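Local structure of SVS_variant_AS1 (Streptomyces sp. CWA1, 6TJA) at the interface of chains A and B. The protein cyclises a linear isoprenyl diphosphate, most likely geranylgeranyl diphosphate to spiroviolene, as an engineered variant of a reconstructed ancestral terpene cyclase. Residues are numbered along the deposited sequence; one frame, centred on the assembly and turned at random. Chains: chain A/B, SVS_variant_AS1.

Contact 1: the interface of chains A and B. Residues chain A 154-155, 158, 184; chain B 154-155, 158.
A:Arg154 and B:Arg154 pass alongside each other in opposite directions where the two copies of helix 143-169 meet near the two-fold axis, each arginine laid over the alanine of the opposite helix. In both, CG stands anti to the backbone N, which sends the chain away from its own helix, and a bend at chi3 then turns the guanidinium. The bends differ, 23° in A:Arg154 and -87° in B:Arg154, so the symmetry is only approximate at the tips. The guanidinium planes are nonetheless almost parallel, 14° apart, and the like charges are well separated, with A:Arg154 NE 6.6 Å from B:Arg154 NE.

Each guanidinium presents a face to a methyl group. B:Ala155 CB sits over the centre of the A:Arg154 group, 3.5 Å from A:Arg154 CZ, whereas A:Ala155 CB lies off toward the rim of the B:Arg154 group, also 3.5 Å from B:Arg154 CZ. The small alanine side chain lets the flat cation lie close to the helix surface. At its tip B:Arg154 also meets A:Leu184, with NH2 3.9 Å from the leucine methyl CD1.

No direct polar bond joins the chains here; water does the bridging. Each serine points its hydroxyl beside its backbone N, and A:Ser158 OG gives a hydrogen bond to the carbonyl A:Arg154 O, one turn back, at 3.1 Å and from above the carbonyl plane. Two waters span the serines in a closed four-cornered circuit of hydroxyl and water oxygens: water 1 is 2.7 Å from A:Ser158 OG, and water 2 is 2.7 Å from B:Ser158 OG.

Contact 2: the interface of chains A and B. Residues chain A 162, 166, 169, 177; chain B 104-105, 108-109.
Helix-on-helix packing in the all-alpha fold of a class I terpene cyclase sets this contact: helix 143-169 of chain A, joined by the start of helix 175-185, lies against helix 100-115 of chain B. The arrangement illustrates how a large aromatic group is matched to a surface of small residues. A:Trp162, with CG anti to its backbone N, lays one face of its indole along the backbone of the partner helix. B:Ala105 CA stands over the five-membered ring, 3.7 Å from its centroid, and one turn further on B:Gly108 CA stands over the six-membered ring, 3.9 Å from its centroid. Both are CH-pi contacts, and with no side chain on the glycine the benzo half comes within 3.5 Å of the main chain, measured from A:Trp162 CZ3 to B:Gly108 CA. The methyl B:Ala105 CB reaches the pyrrole side, 3.6 Å from A:Trp162 NE1. At the ring's edge and in its plane lies the amide oxygen A:Asn166 OD1, while B:Asn104 CB packs against the tryptophan backbone.

Beside the indole, a charged pair crosses obliquely. B:Arg109 bends at chi3 and offers NE, rather than its terminal nitrogens, to the carboxylate oxygen A:Asp177 OD2 in a long salt bridge of 3.3 Å. The N-H points fairly straight at the oxygen, 164° at the hydrogen, but comes from above the carboxylate plane, and the two flat groups are turned 32° apart. One face of the guanidinium is covered by the carbonyl B:Ala105 O of its own helix, which may help to steady it. A:Arg169 NH1 stays 5.1 Å from B:Arg109 NH2, a like charge that may mildly disfavour B:Arg109 there. Together the buried indole and the salt bridge probably help to set the register of the two helices and to hold the cyclase as a dimer.

Contact 1: the interface of chains A and B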
ATOM      1  N   ARG A 154       1.404   1.308   4.421  1.00 25.10           N
ATOM      2  CA  ARG A 154       1.976   1.859   3.234  1.00 24.24           C
ATOM      3  C   ARG A 154       1.074   2.963   2.718  1.00 25.91           C
ATOM      4  O   ARG A 154       1.549   3.914   2.226  1.00 26.08           O
ATOM      5  CB  ARG A 154       2.238   0.831   2.132  1.00 24.12           C
ATOM      6  CG  ARG A 154       2.868   1.488   0.913  1.00 26.27           C
ATOM      7  CD  ARG A 154       3.592   0.636  -0.096  1.00 27.95           C
ATOM      8  NE  ARG A 154       3.139  -0.698  -0.022  1.00 37.99           N
ATOM      9  CZ  ARG A 154       3.853  -1.759   0.246  1.00 38.96           C
ATOM     10  NH1 ARG A 154       5.136  -1.740   0.372  1.00 49.18           N
ATOM     11  NH2 ARG A 154       3.223  -2.872   0.300  1.00 43.78           N
ATOM     12  N   ALA A 155      -0.225   2.815   2.876  1.00 24.19           N
ATOM     13  CA  ALA A 155      -1.187   3.834   2.396  1.00 24.92           C
ATOM     14  C   ALA A 155      -0.921   5.157   3.132  1.00 26.48           C
ATOM     15  O   ALA A 155      -0.822   6.186   2.447  1.00 24.19           O
ATOM     16  CB  ALA A 155      -2.603   3.341   2.545  1.00 24.85           C
ATOM     17  N   SER A 158       2.378   6.812   1.875  1.00 23.97           N
ATOM     18  CA  SER A 158       2.094   7.458   0.557  1.00 26.40           C
ATOM     19  C   SER A 158       1.401   8.812   0.729  1.00 24.70           C
ATOM     20  O   SER A 158       1.599   9.689  -0.105  1.00 24.33           O
ATOM     21  CB  SER A 158       1.258   6.595  -0.334  1.00 26.68           C
ATOM     22  OG  SER A 158       1.928   5.368  -0.532  1.00 31.89           O
ATOM     23  N   LEU A 184      -5.093   9.703   3.876  1.00 22.88           N
ATOM     24  CA  LEU A 184      -3.903   8.848   4.062  1.00 22.30           C
ATOM     25  C   LEU A 184      -2.958   9.417   5.132  1.00 22.35           C
ATOM     26  O   LEU A 184      -2.499   8.631   5.980  1.00 21.15           O
ATOM     27  CB  LEU A 184      -3.238   8.734   2.689  1.00 21.45           C
ATOM     28  CG  LEU A 184      -4.058   8.035   1.604  1.00 21.46           C
ATOM     29  CD1 LEU A 184      -3.202   7.819   0.365  1.00 20.99           C
ATOM     30  CD2 LEU A 184      -4.605   6.688   2.112  1.00 23.13           C
TER
ATOM     31  N   ARG B 154      -0.227   0.250  -5.250  1.00 24.67           N
ATOM     32  CA  ARG B 154       0.394   1.255  -4.345  1.00 24.83           C
ATOM     33  C   ARG B 154       1.840   0.839  -4.052  1.00 25.19           C
ATOM     34  O   ARG B 154       2.714   1.728  -4.020  1.00 24.22           O
ATOM     35  CB  ARG B 154      -0.360   1.431  -3.026  1.00 25.14           C
ATOM     36  CG  ARG B 154       0.206   2.563  -2.184  1.00 25.30           C
ATOM     37  CD  ARG B 154      -0.502   2.804  -0.875  1.00 27.04           C
ATOM     38  NE  ARG B 154      -1.620   3.710  -1.085  1.00 26.21           N
ATOM     39  CZ  ARG B 154      -2.888   3.389  -0.921  1.00 28.25           C
ATOM     40  NH1 ARG B 154      -3.269   2.184  -0.498  1.00 27.75           N
ATOM     41  NH2 ARG B 154      -3.785   4.293  -1.207  1.00 30.89           N
ATOM     42  N   ALA B 155       2.107  -0.448  -3.803  1.00 25.98           N
ATOM     43  CA  ALA B 155       3.468  -0.925  -3.452  1.00 22.87           C
ATOM     44  C   ALA B 155       4.411  -0.624  -4.629  1.00 22.76           C
ATOM     45  O   ALA B 155       5.519  -0.168  -4.411  1.00 24.59           O
ATOM     46  CB  ALA B 155       3.414  -2.386  -3.127  1.00 24.27           C
ATOM     47  N   SER B 158       5.106   3.127  -4.648  1.00 25.19           N
ATOM     48  CA  SER B 158       6.103   3.404  -3.571  1.00 23.63           C
ATOM     49  C   SER B 158       7.538   3.136  -4.075  1.00 25.55           C
ATOM     50  O   SER B 158       8.518   3.845  -3.653  1.00 26.29           O
ATOM     51  CB  SER B 158       5.807   2.584  -2.327  1.00 25.74           C
ATOM     52  OG  SER B 158       4.589   3.039  -1.714  1.00 31.11           O
TER
HETATM   53  O   HOH W   1       2.742   5.058  -3.060  1.00 25.49           O
HETATM   54  O   HOH W   2       4.448   4.334   0.630  1.00 32.36           O

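Contact 2: the interface of chains A and B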
ATOM      1  N   TRP A 162       3.164  12.420  -0.347  1.00 22.97           N
ATOM      2  CA  TRP A 162       2.356  13.429  -1.087  1.00 25.87           C
ATOM      3  C   TRP A 162       2.400  14.774  -0.352  1.00 26.22           C
ATOM      4  O   TRP A 162       2.735  15.808  -0.970  1.00 21.77           O
ATOM      5  CB  TRP A 162       0.928  12.905  -1.203  1.00 26.81           C
ATOM      6  CG  TRP A 162      -0.032  13.656  -2.075  1.00 27.90           C
ATOM      7  CD1 TRP A 162       0.084  14.892  -2.638  1.00 26.12           C
ATOM      8  CD2 TRP A 162      -1.343  13.178  -2.423  1.00 27.84           C
ATOM      9  NE1 TRP A 162      -1.037  15.191  -3.364  1.00 23.96           N
ATOM     10  CE2 TRP A 162      -1.924  14.152  -3.258  1.00 26.69           C
ATOM     11  CE3 TRP A 162      -2.036  11.989  -2.165  1.00 27.13           C
ATOM     12  CZ2 TRP A 162      -3.196  13.984  -3.802  1.00 27.23           C
ATOM     13  CZ3 TRP A 162      -3.293  11.827  -2.702  1.00 29.04           C
ATOM     14  CH2 TRP A 162      -3.855  12.807  -3.523  1.00 28.24           C
ATOM     15  N   ASN A 166       4.120  18.333  -1.517  1.00 29.29           N
ATOM     16  CA  ASN A 166       3.363  19.617  -1.588  1.00 30.96           C
ATOM     17  C   ASN A 166       4.143  20.716  -0.851  1.00 30.17           C
ATOM     18  O   ASN A 166       4.300  21.826  -1.425  1.00 29.82           O
ATOM     19  CB  ASN A 166       1.950  19.484  -1.018  1.00 29.03           C
ATOM     20  CG  ASN A 166       1.002  18.715  -1.914  1.00 29.40           C
ATOM     21  OD1 ASN A 166       1.358  18.371  -3.036  1.00 29.82           O
ATOM     22  ND2 ASN A 166      -0.196  18.431  -1.417  1.00 25.53           N
ATOM     23  N   ARG A 169       7.335  22.165  -2.489  1.00 33.40           N
ATOM     24  CA  ARG A 169       6.930  23.046  -3.622  1.00 35.42           C
ATOM     25  C   ARG A 169       6.164  24.289  -3.128  1.00 34.65           C
ATOM     26  O   ARG A 169       5.938  25.165  -3.940  1.00 33.43           O
ATOM     27  CB  ARG A 169       6.004  22.322  -4.604  1.00 37.17           C
ATOM     28  CG  ARG A 169       6.633  21.161  -5.355  1.00 41.64           C
ATOM     29  CD  ARG A 169       5.577  20.209  -5.896  1.00 42.20           C
ATOM     30  NE  ARG A 169       4.615  20.826  -6.804  1.00 42.99           N
ATOM     31  CZ  ARG A 169       3.393  20.332  -7.073  1.00 47.25           C
ATOM     32  NH1 ARG A 169       2.956  19.217  -6.494  1.00 45.12           N
ATOM     33  NH2 ARG A 169       2.593  20.974  -7.902  1.00 45.92           N
ATOM     34  N   ASP A 177      -7.860  17.026  -3.868  1.00 24.44           N
ATOM     35  CA  ASP A 177      -6.501  16.497  -3.554  1.00 25.78           C
ATOM     36  C   ASP A 177      -6.258  16.487  -2.027  1.00 26.65           C
ATOM     37  O   ASP A 177      -5.670  15.497  -1.537  1.00 27.78           O
ATOM     38  CB  ASP A 177      -5.398  17.297  -4.256  1.00 28.24           C
ATOM     39  CG  ASP A 177      -5.230  17.030  -5.749  1.00 26.91           C
ATOM     40  OD1 ASP A 177      -5.900  16.137  -6.264  1.00 29.88           O
ATOM     41  OD2 ASP A 177      -4.393  17.707  -6.382  1.00 33.96           O
TER
ATOM     42  N   ASN B 104       5.184  12.364  -6.182  1.00 24.90           N
ATOM     43  CA  ASN B 104       4.519  11.896  -4.929  1.00 26.38           C
ATOM     44  C   ASN B 104       3.042  12.289  -4.997  1.00 27.21           C
ATOM     45  O   ASN B 104       2.218  11.505  -4.607  1.00 27.16           O
ATOM     46  CB  ASN B 104       5.178  12.467  -3.680  1.00 26.52           C
ATOM     47  CG  ASN B 104       6.501  11.822  -3.333  1.00 26.30           C
ATOM     48  OD1 ASN B 104       7.017  10.997  -4.089  1.00 26.12           O
ATOM     49  ND2 ASN B 104       7.070  12.238  -2.204  1.00 23.21           N
ATOM     50  N   ALA B 105       2.741  13.466  -5.537  1.00 26.56           N
ATOM     51  CA  ALA B 105       1.366  13.960  -5.757  1.00 29.72           C
ATOM     52  C   ALA B 105       0.719  13.118  -6.875  1.00 28.98           C
ATOM     53  O   ALA B 105      -0.445  12.653  -6.681  1.00 29.74           O
ATOM     54  CB  ALA B 105       1.354  15.453  -6.100  1.00 25.15           C
ATOM     55  N   GLY B 108      -0.188   9.645  -5.709  1.00 24.90           N
ATOM     56  CA  GLY B 108      -1.395   9.797  -4.869  1.00 25.38           C
ATOM     57  C   GLY B 108      -2.660   9.932  -5.703  1.00 24.40           C
ATOM     58  O   GLY B 108      -3.592   9.202  -5.449  1.00 24.91           O
ATOM     59  N   ARG B 109      -2.666  10.770  -6.735  1.00 26.16           N
ATOM     60  CA  ARG B 109      -3.873  10.990  -7.567  1.00 28.02           C
ATOM     61  C   ARG B 109      -4.172   9.718  -8.361  1.00 27.30           C
ATOM     62  O   ARG B 109      -5.328   9.291  -8.443  1.00 24.81           O
ATOM     63  CB  ARG B 109      -3.679  12.167  -8.524  1.00 33.52           C
ATOM     64  CG  ARG B 109      -4.112  13.511  -7.962  1.00 38.33           C
ATOM     65  CD  ARG B 109      -4.004  14.641  -8.990  1.00 43.65           C
ATOM     66  NE  ARG B 109      -3.037  15.581  -8.468  1.00 51.80           N
ATOM     67  CZ  ARG B 109      -1.797  15.760  -8.910  1.00 53.11           C
ATOM     68  NH1 ARG B 109      -1.339  15.130  -9.982  1.00 46.09           N
ATOM     69  NH2 ARG B 109      -1.029  16.623  -8.270  1.00 55.24           N
TER

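Contact 1 and contact 2 lie about 12 Å apart, centre to centre of their C-alpha atoms, and both draw on helices 143-169 and 175-185 of chain A. Contact 1 sets helix 143-169 against its own copy near the two-fold axis; contact 2, further along that helix, brings in helix 100-115 of chain B and recurs on the other side of the axis with the chains exchanged. One long helix thus carries a water-bridged centre and aromatic packing on either side of it. The symmetry would suit a stable homodimer, although the structure alone does not prove one in solution.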